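Local coordinates for protein pyridine nucleotide-disulphide oxidoreductase dimerisation region (Escherichia coli BL21, PDB 6KYY) that acts as an FAD-dependent, hypochlorous-acid-induced disulfide reductase that binds copper(II) and is probably involved in resistance to reactive chlorine species, at residues T60-D64 / A74-K78; A65-F71 / M183-F187; S155-L159 / F180-F184; R374-D380 / C403-H407. All coordinates share one frame. Residue numbers count along the deposited sequence, not the author numbering.

Interaction 1: T60-D64 / A74-K78; sequences TLVHD and AIQRK
L61, R77 and T60 carry most of the surface buried here, an apolar patch around L61 lying beside a polar one around R77 and D64. Both segments are helical throughout, axes 9.3 Å apart at closest approach and N-to-C directions 144° apart, with T60 facing K78 (CA to CA 5.9 Å) and L61 facing A74 (6.0 Å). L61, chi1 m, sends CD2 to A74 CB and I75 CD1, both at 3.7 Å, and CD1 to K78 CD at 3.9 Å. The pair is an antiparallel helical hairpin, helix 55-65 against helix 71-94; the first starts at C55, which binds copper(II) here with C50 and probably forms a redox-active disulfide with it in the oxidised enzyme. R77, chi1 and chi2 both t, donates from NE to D64 OD2 at 3.0 Å and 162°, a salt bridge at the guanidinium edge. T60 CG2 covers one guanidinium face, 3.4 Å from R77 NH2. R77 also bonds to V377 O and R376 O of the second subunit, and T60 OG1 to I56 O.

Interaction 2: A65-F71 / M183-F187; sequences AQQHTDF and MFANF. With CU (copper (II) ion), chain Q.
An aromatic cluster of F71, F184 and F187 lies where the turn between helices 55-65 and 71-94 meets the C-terminal part of helix 175-186. A type I beta turn runs from A65 to H68, closed by H68 N to A65 O at 3.1 Å; H68 itself has positive phi (57/38), T69 and D70 are extended, and D70 is the N-cap of the next helix, its OD1 accepting from R73 N. Across the contact A65 stands opposite N186 (CA to CA 5.2 Å), with A65 O 3.2 Å from N186 CB and A65 CB 3.3 Å from M183 O. The F187 ring, chi1 m, is held between two neighbours: A65 CB makes a CH-pi contact 3.6 Å from its centroid, and on the opposite face F71, chi1 t, presents its edge in a T-shaped pair, centroids 5.3 Å apart and planes at 84°. F71 CE1 also meets F184 CE2 at 3.9 Å. H68 ND1 gives a weak hydrogen bond to N186 O at 3.5 Å, while H68 NE2 binds a copper(II) ion at 2.5 Å. Such a compact cluster packs the turn of a helical hairpin on a helix of what is probably the NAD(P)H-binding Rossmann-type domain.

Interaction 3: S155-L159 / F180-F184; sequences STGLL and FASMF
Bulky side chains can join a short helix to a long one without close backbone approach: the nearest CA atoms, those of S155 and F180, stay 8.9 Å apart. Segment 180-184 is regular helix, with F184 N bonded to F180 O at 3.2 Å, whereas 155-158 is a weakly bonded helix that gives way to a turn at L159. F180 comes first and has the most surface covered. Its CA-to-CB bond points across the gap and chi1 is m; F180 CE1 lies 3.5 Å from L159 CD2, which sits near the ring plane, F180 CD1 3.8 Å from L158 CD2 and F180 CE2 4.0 Å from S155 OG. M183 CE adds a looser contact, 4.4 Å from L159 CD2. F184, one turn after F180 and also chi1 m, brings CE1 to 3.7 Å from L158 CD2, so this methyl of L158 (chi1 t, chi2 p) serves both phenylalanines. L254 and I170, on strands of the parallel sheet, pack against F180. S155 itself touches the FAD and belongs to its pocket. Helix packing over a parallel sheet is characteristic of a Rossmann-type nucleotide-binding domain, consistent with the GxGxxG-type turn (G172, G174, G177) leading into helix 175-186.

Interaction 4: R374-D380 / C403-H407; sequences RARVMND and CVDSH
Each segment holds a residue at positive phi, in two different motifs. N379 (58/47) is the C-prime residue of the Schellman motif that ends helix 373-377, with D380 N bonded to A375 O at 3.1 Å and N379 N to R376 O at 3.2 Å. D405 (61/30) is third in a type II beta turn from C403 to S406 and sits at the N-cap of helix 406-418, yet its side chain makes no capping bond. V404, second in that turn (-67/140), has the most surface covered; A375 is nearest to it, CA to CA 6.8 Å. M378, chi1 m and chi2 t, lays CE 3.7 Å from both V404 CG2 and D405 OD2, and V404 CG1 meets D380 OD1 at 3.6 Å; D380 OD2 is engaged by R382. Both turns belong to the dimerisation domain. R374 NH2, 4.5 Å from D405 OD2 and so beyond salt-bridge range, also makes a long, weak ion pair with E408 of the second subunit, so the two segments meet chiefly by apolar packing of M378 and V404.

Interactions 1, 2 and 3 form one continuous patch within the FAD- and nucleotide-binding part of the chain, their centres 9 to 11 Å apart. Interaction 1 closes before interaction 3 opens, whereas the segments of interactions 1 and 2 alternate along the chain; interactions 2 and 3 share M183 and F184 on helix 175-186. L61 joins the patch, touching M183, F187 and L159, and K78 NZ reaches L159 O at 2.7 Å. Interaction 4 comes last, in the dimerisation domain, its centre about 17 to 23 Å from the others and without touching them in this chain. Interactions 1 and 4 nevertheless meet across the dimer through R77, coupling the helical hairpin to the partner's dimerisation domain.

Interaction 1: T60-D64 / A74-K78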
# COMPACT_ATOMS: atom_id res chain seq x y z
N THR B 60 -4.89 -13.13 -6.31
CA THR B 60 -3.85 -14.13 -6.05
C THR B 60 -3.05 -14.42 -7.32
O THR B 60 -1.82 -14.52 -7.28
CB THR B 60 -4.47 -15.42 -5.51
OG1 THR B 60 -5.25 -15.13 -4.34
CG2 THR B 60 -3.40 -16.44 -5.16
N LEU B 61 -3.75 -14.54 -8.45
CA LEU B 61 -3.07 -14.82 -9.71
C LEU B 61 -2.31 -13.61 -10.23
O LEU B 61 -1.22 -13.74 -10.78
CB LEU B 61 -4.08 -15.32 -10.74
CG LEU B 61 -4.48 -16.78 -10.57
CD1 LEU B 61 -5.93 -17.00 -10.96
CD2 LEU B 61 -3.57 -17.70 -11.37
N VAL B 62 -2.89 -12.41 -10.07
CA VAL B 62 -2.22 -11.20 -10.54
C VAL B 62 -0.90 -11.00 -9.80
O VAL B 62 0.10 -10.59 -10.39
CB VAL B 62 -3.15 -9.97 -10.38
CG1 VAL B 62 -2.45 -8.71 -10.89
CG2 VAL B 62 -4.44 -10.19 -11.15
N HIS B 63 -0.88 -11.28 -8.49
CA HIS B 63 0.36 -11.16 -7.74
C HIS B 63 1.39 -12.18 -8.22
O HIS B 63 2.59 -11.87 -8.27
CB HIS B 63 0.09 -11.34 -6.24
CG HIS B 63 1.31 -11.22 -5.39
ND1 HIS B 63 2.08 -12.31 -5.03
CD2 HIS B 63 1.90 -10.14 -4.82
CE1 HIS B 63 3.09 -11.90 -4.28
NE2 HIS B 63 3.01 -10.59 -4.14
N ASP B 64 0.95 -13.39 -8.57
CA ASP B 64 1.87 -14.37 -9.13
C ASP B 64 2.22 -14.03 -10.57
O ASP B 64 3.36 -14.24 -11.01
CB ASP B 64 1.27 -15.77 -9.04
CG ASP B 64 1.64 -16.49 -7.76
OD1 ASP B 64 2.61 -16.05 -7.10
OD2 ASP B 64 0.97 -17.48 -7.41
N ALA B 74 0.67 -21.13 -10.16
CA ALA B 74 -0.17 -20.06 -9.62
C ALA B 74 -1.60 -20.53 -9.42
O ALA B 74 -2.25 -20.16 -8.43
CB ALA B 74 -0.12 -18.84 -10.53
N ILE B 75 -2.12 -21.34 -10.34
CA ILE B 75 -3.44 -21.94 -10.16
C ILE B 75 -3.42 -22.87 -8.95
O ILE B 75 -4.40 -22.95 -8.20
CB ILE B 75 -3.88 -22.68 -11.44
CG1 ILE B 75 -4.03 -21.69 -12.59
CG2 ILE B 75 -5.18 -23.43 -11.21
CD1 ILE B 75 -5.24 -20.79 -12.47
N GLN B 76 -2.31 -23.57 -8.73
CA GLN B 76 -2.18 -24.42 -7.56
C GLN B 76 -2.22 -23.60 -6.28
O GLN B 76 -2.90 -23.96 -5.31
CB GLN B 76 -0.89 -25.23 -7.64
CG GLN B 76 -0.68 -26.20 -6.48
CD GLN B 76 -1.68 -27.33 -6.47
OE1 GLN B 76 -2.30 -27.64 -7.49
NE2 GLN B 76 -1.85 -27.97 -5.32
N ARG B 77 -1.49 -22.48 -6.25
CA ARG B 77 -1.52 -21.61 -5.08
C ARG B 77 -2.87 -20.91 -4.95
O ARG B 77 -3.37 -20.69 -3.84
CB ARG B 77 -0.40 -20.58 -5.14
CG ARG B 77 -0.18 -19.82 -3.84
CD ARG B 77 0.98 -18.84 -3.94
NE ARG B 77 0.55 -17.52 -4.40
CZ ARG B 77 0.01 -16.60 -3.61
NH1 ARG B 77 -0.17 -16.84 -2.32
NH2 ARG B 77 -0.34 -15.42 -4.12
N LYS B 78 -3.48 -20.55 -6.09
CA LYS B 78 -4.82 -19.98 -6.05
C LYS B 78 -5.80 -20.94 -5.38
O LYS B 78 -6.63 -20.52 -4.56
CB LYS B 78 -5.28 -19.63 -7.47
CG LYS B 78 -6.74 -19.21 -7.57
CD LYS B 78 -7.41 -19.86 -8.77
CE LYS B 78 -8.35 -20.98 -8.34
NZ LYS B 78 -8.82 -21.79 -9.49

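Interaction 2: A65-F71 / M183-F187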
# COMPACT_ATOMS: atom_id res chain seq x y z
N ALA B 65 1.26 -13.50 -11.33
CA ALA B 65 1.52 -13.13 -12.71
C ALA B 65 2.52 -11.99 -12.81
O ALA B 65 3.29 -11.92 -13.78
CB ALA B 65 0.22 -12.75 -13.41
N GLN B 66 2.54 -11.09 -11.82
CA GLN B 66 3.53 -10.02 -11.81
C GLN B 66 4.95 -10.55 -11.63
O GLN B 66 5.90 -9.87 -12.03
CB GLN B 66 3.20 -9.02 -10.70
CG GLN B 66 2.02 -8.12 -11.02
CD GLN B 66 1.65 -7.20 -9.86
OE1 GLN B 66 2.29 -7.23 -8.81
NE2 GLN B 66 0.63 -6.38 -10.06
N GLN B 67 5.10 -11.73 -11.03
CA GLN B 67 6.41 -12.35 -10.85
C GLN B 67 6.76 -13.31 -11.98
O GLN B 67 7.78 -14.00 -11.89
CB GLN B 67 6.45 -13.09 -9.51
CG GLN B 67 6.79 -12.21 -8.32
CD GLN B 67 6.53 -12.90 -6.99
OE1 GLN B 67 5.83 -13.90 -6.93
NE2 GLN B 67 7.10 -12.35 -5.92
N HIS B 68 5.95 -13.36 -13.03
CA HIS B 68 6.18 -14.24 -14.19
C HIS B 68 6.29 -15.70 -13.76
O HIS B 68 7.10 -16.47 -14.29
CB HIS B 68 7.42 -13.80 -14.97
CG HIS B 68 7.45 -12.34 -15.29
ND1 HIS B 68 6.55 -11.75 -16.16
CD2 HIS B 68 8.25 -11.34 -14.85
CE1 HIS B 68 6.80 -10.46 -16.24
NE2 HIS B 68 7.83 -10.18 -15.46
N THR B 69 5.47 -16.08 -12.78
CA THR B 69 5.43 -17.45 -12.29
C THR B 69 4.67 -18.34 -13.27
O THR B 69 3.75 -17.89 -13.96
CB THR B 69 4.79 -17.48 -10.90
OG1 THR B 69 5.60 -16.74 -9.98
CG2 THR B 69 4.63 -18.91 -10.38
N ASP B 70 5.07 -19.61 -13.33
CA ASP B 70 4.35 -20.60 -14.12
C ASP B 70 2.86 -20.57 -13.80
O ASP B 70 2.46 -20.41 -12.64
CB ASP B 70 4.92 -22.00 -13.85
CG ASP B 70 4.14 -23.09 -14.56
OD1 ASP B 70 3.63 -24.01 -13.87
OD2 ASP B 70 4.02 -23.04 -15.80
N PHE B 71 2.04 -20.71 -14.84
CA PHE B 71 0.60 -20.54 -14.68
C PHE B 71 -0.00 -21.64 -13.81
O PHE B 71 -0.85 -21.36 -12.96
CB PHE B 71 -0.08 -20.51 -16.05
CG PHE B 71 -1.58 -20.47 -15.99
CD1 PHE B 71 -2.24 -19.30 -15.66
CD2 PHE B 71 -2.33 -21.60 -16.26
CE1 PHE B 71 -3.62 -19.25 -15.61
CE2 PHE B 71 -3.71 -21.57 -16.20
CZ PHE B 71 -4.36 -20.39 -15.88
N MET B 183 -3.39 -9.81 -16.37
CA MET B 183 -3.04 -11.01 -15.63
C MET B 183 -2.52 -12.11 -16.55
O MET B 183 -1.51 -12.75 -16.24
CB MET B 183 -4.25 -11.51 -14.84
CG MET B 183 -4.00 -12.81 -14.09
SD MET B 183 -5.46 -13.85 -13.97
CE MET B 183 -6.51 -12.83 -12.95
N PHE B 184 -3.18 -12.33 -17.68
CA PHE B 184 -2.75 -13.39 -18.58
C PHE B 184 -1.61 -12.93 -19.49
O PHE B 184 -0.75 -13.74 -19.85
CB PHE B 184 -3.93 -13.89 -19.41
CG PHE B 184 -4.81 -14.86 -18.67
CD1 PHE B 184 -5.69 -14.42 -17.69
CD2 PHE B 184 -4.75 -16.22 -18.94
CE1 PHE B 184 -6.49 -15.31 -17.00
CE2 PHE B 184 -5.55 -17.11 -18.25
CZ PHE B 184 -6.42 -16.66 -17.28
N ALA B 185 -1.58 -11.64 -19.86
CA ALA B 185 -0.44 -11.12 -20.60
C ALA B 185 0.81 -11.10 -19.74
O ALA B 185 1.93 -11.15 -20.27
CB ALA B 185 -0.74 -9.73 -21.14
N ASN B 186 0.65 -11.03 -18.42
CA ASN B 186 1.80 -11.17 -17.52
C ASN B 186 2.30 -12.61 -17.49
O ASN B 186 3.51 -12.85 -17.39
CB ASN B 186 1.42 -10.71 -16.11
CG ASN B 186 1.65 -9.23 -15.90
OD1 ASN B 186 2.40 -8.59 -16.64
ND2 ASN B 186 1.02 -8.67 -14.88
N PHE B 187 1.38 -13.57 -17.59
CA PHE B 187 1.74 -14.98 -17.62
C PHE B 187 2.39 -15.39 -18.94
O PHE B 187 2.86 -16.53 -19.04
CB PHE B 187 0.50 -15.84 -17.38
CG PHE B 187 0.13 -16.00 -15.93
CD1 PHE B 187 1.10 -16.28 -14.98
CD2 PHE B 187 -1.19 -15.88 -15.53
CE1 PHE B 187 0.76 -16.43 -13.65
CE2 PHE B 187 -1.53 -16.03 -14.20
CZ PHE B 187 -0.56 -16.30 -13.26
CU CU Q . 7.94 -7.64 -15.56

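Interaction 3: S155-L159 / F180-F184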
# COMPACT_ATOMS: atom_id res chain seq x y z
N SER B 155 -16.00 -15.76 -16.27
CA SER B 155 -14.96 -15.39 -15.31
C SER B 155 -14.67 -16.54 -14.36
O SER B 155 -13.51 -16.77 -13.97
CB SER B 155 -15.36 -14.13 -14.54
OG SER B 155 -14.70 -14.06 -13.29
N THR B 156 -15.70 -17.29 -13.98
CA THR B 156 -15.53 -18.42 -13.08
C THR B 156 -14.74 -19.54 -13.74
O THR B 156 -13.79 -20.08 -13.16
CB THR B 156 -16.89 -18.93 -12.61
OG1 THR B 156 -17.74 -17.83 -12.28
CG2 THR B 156 -16.74 -19.84 -11.41
N GLY B 157 -15.12 -19.92 -14.96
CA GLY B 157 -14.47 -21.04 -15.62
C GLY B 157 -13.06 -20.74 -16.07
O GLY B 157 -12.25 -21.66 -16.22
N LEU B 158 -12.74 -19.47 -16.30
CA LEU B 158 -11.40 -19.13 -16.76
C LEU B 158 -10.36 -19.28 -15.65
O LEU B 158 -9.20 -19.59 -15.93
CB LEU B 158 -11.37 -17.71 -17.33
CG LEU B 158 -10.13 -17.41 -18.18
CD1 LEU B 158 -10.25 -18.06 -19.55
CD2 LEU B 158 -9.89 -15.91 -18.30
N LEU B 159 -10.76 -19.06 -14.40
CA LEU B 159 -9.84 -19.21 -13.28
C LEU B 159 -9.54 -20.67 -12.94
O LEU B 159 -8.72 -20.92 -12.06
CB LEU B 159 -10.39 -18.50 -12.04
CG LEU B 159 -10.49 -16.97 -12.14
CD1 LEU B 159 -11.06 -16.38 -10.87
CD2 LEU B 159 -9.13 -16.38 -12.46
N PHE B 180 -8.26 -9.09 -16.35
CA PHE B 180 -7.82 -10.36 -16.91
C PHE B 180 -6.84 -10.16 -18.07
O PHE B 180 -6.06 -11.07 -18.36
CB PHE B 180 -9.02 -11.17 -17.38
CG PHE B 180 -9.63 -12.02 -16.30
CD1 PHE B 180 -9.00 -13.18 -15.88
CD2 PHE B 180 -10.83 -11.66 -15.72
CE1 PHE B 180 -9.55 -13.96 -14.89
CE2 PHE B 180 -11.39 -12.44 -14.72
CZ PHE B 180 -10.75 -13.59 -14.31
N ALA B 181 -6.87 -9.00 -18.72
CA ALA B 181 -5.94 -8.74 -19.81
C ALA B 181 -4.50 -8.72 -19.31
O ALA B 181 -3.63 -9.43 -19.83
CB ALA B 181 -6.29 -7.42 -20.50
N SER B 182 -4.23 -7.92 -18.27
CA SER B 182 -2.88 -7.84 -17.73
C SER B 182 -2.46 -9.15 -17.08
O SER B 182 -1.31 -9.58 -17.22
CB SER B 182 -2.77 -6.70 -16.73
OG SER B 182 -3.56 -5.59 -17.12
N MET B 183 -3.39 -9.81 -16.37
CA MET B 183 -3.04 -11.01 -15.63
C MET B 183 -2.52 -12.11 -16.55
O MET B 183 -1.51 -12.75 -16.24
CB MET B 183 -4.25 -11.51 -14.84
CG MET B 183 -4.00 -12.81 -14.09
SD MET B 183 -5.46 -13.85 -13.97
CE MET B 183 -6.51 -12.83 -12.95
N PHE B 184 -3.18 -12.33 -17.68
CA PHE B 184 -2.75 -13.39 -18.58
C PHE B 184 -1.61 -12.93 -19.49
O PHE B 184 -0.75 -13.74 -19.85
CB PHE B 184 -3.93 -13.89 -19.41
CG PHE B 184 -4.81 -14.86 -18.67
CD1 PHE B 184 -5.69 -14.42 -17.69
CD2 PHE B 184 -4.75 -16.22 -18.94
CE1 PHE B 184 -6.49 -15.31 -17.00
CE2 PHE B 184 -5.55 -17.11 -18.25
CZ PHE B 184 -6.42 -16.66 -17.28

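Interaction 4: R374-D380 / C403-H407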
# COMPACT_ATOMS: atom_id res chain seq x y z
N ARG B 374 10.10 5.54 -5.25
CA ARG B 374 9.70 4.23 -4.76
C ARG B 374 9.20 3.33 -5.88
O ARG B 374 9.34 2.11 -5.80
CB ARG B 374 8.64 4.38 -3.67
CG ARG B 374 8.13 3.06 -3.11
CD ARG B 374 9.04 2.53 -2.01
NE ARG B 374 9.10 1.07 -1.97
CZ ARG B 374 8.07 0.28 -1.68
NH1 ARG B 374 8.22 -1.04 -1.67
NH2 ARG B 374 6.88 0.80 -1.40
N ALA B 375 8.63 3.91 -6.93
CA ALA B 375 8.24 3.12 -8.09
C ALA B 375 9.46 2.53 -8.79
O ALA B 375 9.39 1.42 -9.33
CB ALA B 375 7.42 3.96 -9.07
N ARG B 376 10.58 3.25 -8.79
CA ARG B 376 11.82 2.69 -9.30
C ARG B 376 12.38 1.63 -8.37
O ARG B 376 13.01 0.66 -8.82
CB ARG B 376 12.85 3.79 -9.53
CG ARG B 376 13.54 3.73 -10.87
CD ARG B 376 14.19 5.06 -11.21
NE ARG B 376 13.27 5.94 -11.93
CZ ARG B 376 13.06 5.88 -13.24
NH1 ARG B 376 13.69 4.98 -13.98
NH2 ARG B 376 12.21 6.73 -13.81
N VAL B 377 12.18 1.80 -7.06
CA VAL B 377 12.61 0.80 -6.08
C VAL B 377 11.92 -0.54 -6.32
O VAL B 377 12.47 -1.59 -5.96
CB VAL B 377 12.36 1.34 -4.66
CG1 VAL B 377 12.58 0.27 -3.60
CG2 VAL B 377 13.25 2.54 -4.38
N MET B 378 10.74 -0.53 -6.95
CA MET B 378 9.97 -1.75 -7.17
C MET B 378 9.99 -2.21 -8.63
O MET B 378 9.24 -3.12 -8.98
CB MET B 378 8.53 -1.54 -6.71
CG MET B 378 8.41 -1.12 -5.25
SD MET B 378 6.79 -1.47 -4.55
CE MET B 378 5.96 0.08 -4.85
N ASN B 379 10.82 -1.59 -9.47
CA ASN B 379 10.96 -1.98 -10.88
C ASN B 379 9.62 -1.91 -11.63
O ASN B 379 9.25 -2.83 -12.36
CB ASN B 379 11.58 -3.38 -11.02
CG ASN B 379 12.11 -3.65 -12.41
OD1 ASN B 379 12.16 -2.75 -13.26
ND2 ASN B 379 12.51 -4.89 -12.67
N ASP B 380 8.88 -0.80 -11.44
CA ASP B 380 7.63 -0.59 -12.18
C ASP B 380 7.32 0.91 -12.15
O ASP B 380 6.48 1.40 -11.39
CB ASP B 380 6.47 -1.41 -11.63
CG ASP B 380 5.36 -1.61 -12.66
OD1 ASP B 380 4.44 -2.42 -12.43
OD2 ASP B 380 5.42 -0.94 -13.72
N CYS B 403 -0.69 3.71 -10.45
CA CYS B 403 0.64 3.43 -9.93
C CYS B 403 0.63 2.08 -9.24
O CYS B 403 -0.42 1.48 -9.01
CB CYS B 403 1.08 4.52 -8.96
SG CYS B 403 -0.24 5.05 -7.86
N VAL B 404 1.83 1.60 -8.92
CA VAL B 404 1.95 0.44 -8.05
C VAL B 404 1.47 0.82 -6.66
O VAL B 404 1.72 1.93 -6.18
CB VAL B 404 3.40 -0.08 -8.03
CG1 VAL B 404 3.66 -0.97 -9.24
CG2 VAL B 404 4.37 1.09 -8.00
N ASP B 405 0.75 -0.10 -6.01
CA ASP B 405 0.15 0.13 -4.70
C ASP B 405 -0.86 1.27 -4.72
O ASP B 405 -1.06 1.96 -3.72
CB ASP B 405 1.22 0.38 -3.63
CG ASP B 405 1.80 -0.90 -3.07
OD1 ASP B 405 1.02 -1.85 -2.86
OD2 ASP B 405 3.03 -0.95 -2.84
N SER B 406 -1.51 1.48 -5.87
CA SER B 406 -2.54 2.51 -5.95
C SER B 406 -3.74 2.17 -5.08
O SER B 406 -4.42 3.08 -4.59
CB SER B 406 -2.98 2.70 -7.40
OG SER B 406 -3.30 1.45 -8.00
N HIS B 407 -4.01 0.88 -4.88
CA HIS B 407 -5.17 0.44 -4.12
C HIS B 407 -5.09 0.80 -2.64
O HIS B 407 -6.12 0.72 -1.95
CB HIS B 407 -5.35 -1.07 -4.27
CG HIS B 407 -4.12 -1.86 -3.93
ND1 HIS B 407 -2.96 -1.79 -4.67
CD2 HIS B 407 -3.87 -2.73 -2.92
CE1 HIS B 407 -2.05 -2.58 -4.13
NE2 HIS B 407 -2.58 -3.16 -3.06